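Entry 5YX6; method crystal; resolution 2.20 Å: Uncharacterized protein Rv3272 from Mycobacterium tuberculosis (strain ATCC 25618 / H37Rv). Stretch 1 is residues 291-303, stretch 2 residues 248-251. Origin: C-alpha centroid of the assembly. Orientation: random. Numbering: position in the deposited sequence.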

ATOM      1  N   GLU A 291       5.117  29.468 -18.675  1.00 61.67           N
ATOM      2  CA  GLU A 291       4.479  28.215 -19.075  1.00 60.65           C
ATOM      3  C   GLU A 291       5.004  27.079 -18.199  1.00 60.06           C
ATOM      4  O   GLU A 291       6.117  27.161 -17.678  1.00 62.27           O
ATOM      5  CB  GLU A 291       4.726  27.920 -20.559  1.00 54.45           C
ATOM      6  N   GLN A 292       4.206  26.029 -18.029  1.00 57.93           N
ATOM      7  CA  GLN A 292       4.562  24.941 -17.116  1.00 56.83           C
ATOM      8  C   GLN A 292       5.790  24.156 -17.566  1.00 64.06           C
ATOM      9  O   GLN A 292       6.580  23.707 -16.735  1.00 64.91           O
ATOM     10  CB  GLN A 292       3.393  23.981 -16.919  1.00 56.26           C
ATOM     11  CG  GLN A 292       3.699  22.910 -15.881  1.00 60.34           C
ATOM     12  CD  GLN A 292       2.472  22.137 -15.445  1.00 70.25           C
ATOM     13  OE1 GLN A 292       1.343  22.634 -15.525  1.00 68.68           O
ATOM     14  NE2 GLN A 292       2.687  20.912 -14.967  1.00 69.10           N
ATOM     15  N   ARG A 293       5.938  23.967 -18.875  1.00 64.19           N
ATOM     16  CA  ARG A 293       7.087  23.233 -19.397  1.00 62.77           C
ATOM     17  C   ARG A 293       8.368  23.986 -19.059  1.00 62.56           C
ATOM     18  O   ARG A 293       9.400  23.378 -18.771  1.00 64.79           O
ATOM     19  CB  ARG A 293       6.968  23.034 -20.911  1.00 56.27           C
ATOM     20  N   SER A 294       8.285  25.316 -19.072  1.00 64.34           N
ATOM     21  CA  SER A 294       9.412  26.165 -18.701  1.00 61.51           C
ATOM     22  C   SER A 294       9.750  25.961 -17.234  1.00 60.41           C
ATOM     23  O   SER A 294      10.918  25.960 -16.850  1.00 60.66           O
ATOM     24  CB  SER A 294       9.108  27.635 -18.977  1.00 56.44           C
ATOM     25  OG  SER A 294       8.810  27.839 -20.345  1.00 64.84           O
ATOM     26  N   ARG A 295       8.716  25.799 -16.416  1.00 59.01           N
ATOM     27  CA  ARG A 295       8.908  25.573 -14.993  1.00 55.31           C
ATOM     28  C   ARG A 295       9.677  24.277 -14.754  1.00 59.95           C
ATOM     29  O   ARG A 295      10.473  24.194 -13.825  1.00 60.92           O
ATOM     30  CB  ARG A 295       7.565  25.552 -14.251  1.00 55.87           C
ATOM     31  CG  ARG A 295       6.864  26.905 -14.213  1.00 52.89           C
ATOM     32  CD  ARG A 295       5.875  27.009 -13.056  1.00 46.87           C
ATOM     33  NE  ARG A 295       4.580  26.384 -13.326  1.00 48.77           N
ATOM     34  CZ  ARG A 295       3.602  26.962 -14.023  1.00 50.68           C
ATOM     35  NH1 ARG A 295       3.775  28.177 -14.535  1.00 47.80           N
ATOM     36  NH2 ARG A 295       2.452  26.326 -14.213  1.00 48.79           N
ATOM     37  N   SER A 296       9.434  23.262 -15.577  1.00 60.77           N
ATOM     38  CA  SER A 296      10.153  22.000 -15.434  1.00 59.36           C
ATOM     39  C   SER A 296      11.614  22.121 -15.881  1.00 62.83           C
ATOM     40  O   SER A 296      12.517  21.691 -15.167  1.00 62.17           O
ATOM     41  CB  SER A 296       9.454  20.891 -16.218  1.00 61.61           C
ATOM     42  OG  SER A 296       8.186  20.594 -15.655  1.00 63.65           O
ATOM     43  N   ILE A 297      11.844  22.723 -17.048  1.00 62.10           N
ATOM     44  CA  ILE A 297      13.203  22.895 -17.560  1.00 58.19           C
ATOM     45  C   ILE A 297      14.020  23.792 -16.634  1.00 61.70           C
ATOM     46  O   ILE A 297      15.168  23.483 -16.319  1.00 65.56           O
ATOM     47  CB  ILE A 297      13.213  23.482 -18.984  1.00 54.46           C
ATOM     48  N   ASN A 298      13.425  24.899 -16.199  1.00 60.15           N
ATOM     49  CA  ASN A 298      14.117  25.859 -15.341  1.00 57.29           C
ATOM     50  C   ASN A 298      13.735  25.655 -13.880  1.00 55.18           C
ATOM     51  O   ASN A 298      13.571  26.618 -13.127  1.00 51.85           O
ATOM     52  CB  ASN A 298      13.801  27.293 -15.771  1.00 58.53           C
ATOM     53  CG  ASN A 298      14.059  27.530 -17.246  1.00 59.60           C
ATOM     54  OD1 ASN A 298      15.060  27.069 -17.792  1.00 66.51           O
ATOM     55  ND2 ASN A 298      13.142  28.229 -17.904  1.00 58.23           N
ATOM     56  N   TYR A 299      13.597  24.391 -13.487  1.00 58.19           N
ATOM     57  CA  TYR A 299      13.120  24.040 -12.153  1.00 54.86           C
ATOM     58  C   TYR A 299      14.043  24.531 -11.053  1.00 51.71           C
ATOM     59  O   TYR A 299      13.588  24.911  -9.980  1.00 45.85           O
ATOM     60  CB  TYR A 299      12.960  22.519 -12.032  1.00 55.74           C
ATOM     61  N   ALA A 300      15.337  24.561 -11.344  1.00 54.66           N
ATOM     62  CA  ALA A 300      16.334  24.949 -10.355  1.00 53.09           C
ATOM     63  C   ALA A 300      16.260  26.437 -10.027  1.00 47.20           C
ATOM     64  O   ALA A 300      16.292  26.827  -8.859  1.00 47.37           O
ATOM     65  CB  ALA A 300      17.727  24.579 -10.845  1.00 58.50           C
ATOM     66  N   GLU A 301      16.169  27.260 -11.064  1.00 51.66           N
ATOM     67  CA  GLU A 301      15.992  28.702 -10.900  1.00 50.07           C
ATOM     68  C   GLU A 301      14.714  29.033 -10.121  1.00 47.86           C
ATOM     69  O   GLU A 301      14.718  29.917  -9.259  1.00 44.46           O
ATOM     70  CB  GLU A 301      15.965  29.395 -12.271  1.00 54.08           C
ATOM     71  CG  GLU A 301      17.319  29.456 -12.986  1.00 61.43           C
ATOM     72  CD  GLU A 301      17.729  28.116 -13.610  1.00 70.83           C
ATOM     73  OE1 GLU A 301      16.852  27.239 -13.782  1.00 69.05           O
ATOM     74  OE2 GLU A 301      18.932  27.932 -13.915  1.00 76.37           O
ATOM     75  N   LEU A 302      13.630  28.315 -10.421  1.00 44.91           N
ATOM     76  CA  LEU A 302      12.349  28.546  -9.762  1.00 41.92           C
ATOM     77  C   LEU A 302      12.372  28.385  -8.240  1.00 38.93           C
ATOM     78  O   LEU A 302      11.880  29.260  -7.525  1.00 44.71           O
ATOM     79  CB  LEU A 302      11.277  27.634 -10.362  1.00 43.96           C
ATOM     80  CG  LEU A 302       9.876  27.788  -9.749  1.00 45.05           C
ATOM     81  CD1 LEU A 302       9.460  29.241  -9.738  1.00 41.18           C
ATOM     82  CD2 LEU A 302       8.851  26.979 -10.521  1.00 41.41           C
ATOM     83  N   THR A 303      12.922  27.287  -7.734  1.00 38.86           N
ATOM     84  CA  THR A 303      12.971  27.075  -6.284  1.00 37.71           C
ATOM     85  C   THR A 303      13.768  28.192  -5.621  1.00 41.41           C
ATOM     86  O   THR A 303      13.495  28.577  -4.478  1.00 42.76           O
ATOM     87  CB  THR A 303      13.555  25.689  -5.893  1.00 42.54           C
ATOM     88  OG1 THR A 303      14.542  25.839  -4.860  1.00 36.38           O
ATOM     89  CG2 THR A 303      14.167  25.013  -7.083  1.00 42.31           C
TER
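Stretch 2 (248-251) TQPS

How does stretch 2 lie on stretch 1? It is an irregular, extended segment resting on two helices, 292-297 and 299-303, that are separated by Asn 298, where the chain leaves helical phi/psi before the second helix begins. Gln 249 and Arg 295 face each other most closely along the backbones, CA to CA 5.9 Å. Thr 248 reaches Gln 292 and Ser 296, while Pro 250, following a cis peptide bond, meets Arg 295 and Leu 302, so stretch 2 runs in broadly the same direction as stretch 1; Ser 251 has no contact with the helices.

What does Arg 295 do at the centre? Its CB points toward stretch 2 and approaches CB of Gln 249 at 4.4 Å. With chi1 m, chi2 t and chi3 m, the chain bends so that NE donates a hydrogen bond to the backbone O of Gln 249, 2.9 Å away. That oxygen lies at the guanidinium edge, near its plane, as suits an N-H donor. NH1 and NH2 are hydrogen-bonded to other partners, so all three guanidinium nitrogens are hydrogen-bonded.

Why does the side chain of Gln 249 turn as it does? CB starts toward the helices, 4.4 Å from CD2 of Leu 302, and CG comes equally near CB of Tyr 299, whose ring is not modelled. Two successive m rotamers then lead the amide away, placing OE1 where it accepts a hydrogen bond from N of Ser 251 at 3.1 Å. OE1 is thus satisfied within its own stretch, while the aliphatic CB and CG lie against the helices.

What packs around Pro 250? CD of its ring lies 4.2 Å from CD2 of Leu 302, an apolar contact, and 4.0 Å from CD of Arg 295. Leu 302, with chi1 t and chi2 p, points its CB toward stretch 2, and CD2 touches both Gln 249 and Pro 250.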

ATOM      1  N   THR A 248       6.216  18.366 -12.677  1.00 57.37           N
ATOM      2  CA  THR A 248       5.126  19.323 -12.484  1.00 58.63           C
ATOM      3  C   THR A 248       5.450  20.285 -11.352  1.00 57.98           C
ATOM      4  O   THR A 248       5.203  19.978 -10.188  1.00 55.95           O
ATOM      5  CB  THR A 248       3.787  18.626 -12.165  1.00 57.55           C
ATOM      6  OG1 THR A 248       3.994  17.602 -11.183  1.00 57.41           O
ATOM      7  CG2 THR A 248       3.194  18.013 -13.418  1.00 63.66           C
ATOM      8  N   GLN A 249       5.962  21.462 -11.695  1.00 52.27           N
ATOM      9  CA  GLN A 249       6.508  22.379 -10.702  1.00 48.50           C
ATOM     10  C   GLN A 249       5.722  23.688 -10.665  1.00 45.87           C
ATOM     11  O   GLN A 249       5.190  24.121 -11.687  1.00 47.65           O
ATOM     12  CB  GLN A 249       7.982  22.651 -10.998  1.00 51.31           C
ATOM     13  CG  GLN A 249       8.853  21.409 -10.944  1.00 57.35           C
ATOM     14  CD  GLN A 249       8.778  20.705  -9.604  1.00 58.05           C
ATOM     15  OE1 GLN A 249       8.840  21.341  -8.550  1.00 51.19           O
ATOM     16  NE2 GLN A 249       8.624  19.383  -9.640  1.00 67.52           N
ATOM     17  N   PRO A 250       5.635  24.322  -9.484  1.00 43.06           N
ATOM     18  CA  PRO A 250       6.243  23.958  -8.196  1.00 41.35           C
ATOM     19  C   PRO A 250       5.460  22.923  -7.394  1.00 41.87           C
ATOM     20  O   PRO A 250       4.276  23.103  -7.116  1.00 40.05           O
ATOM     21  CB  PRO A 250       6.289  25.294  -7.450  1.00 37.35           C
ATOM     22  CG  PRO A 250       5.125  26.040  -7.974  1.00 39.64           C
ATOM     23  CD  PRO A 250       4.997  25.647  -9.429  1.00 39.28           C
ATOM     24  N   SER A 251       6.152  21.853  -7.013  1.00 47.60           N
ATOM     25  CA  SER A 251       5.592  20.759  -6.225  1.00 40.00           C
ATOM     26  C   SER A 251       6.723  20.079  -5.461  1.00 40.58           C
ATOM     27  O   SER A 251       7.322  19.112  -5.934  1.00 38.64           O
ATOM     28  CB  SER A 251       4.861  19.755  -7.122  1.00 44.54           C
ATOM     29  OG  SER A 251       4.012  18.905  -6.369  1.00 43.51           O
TER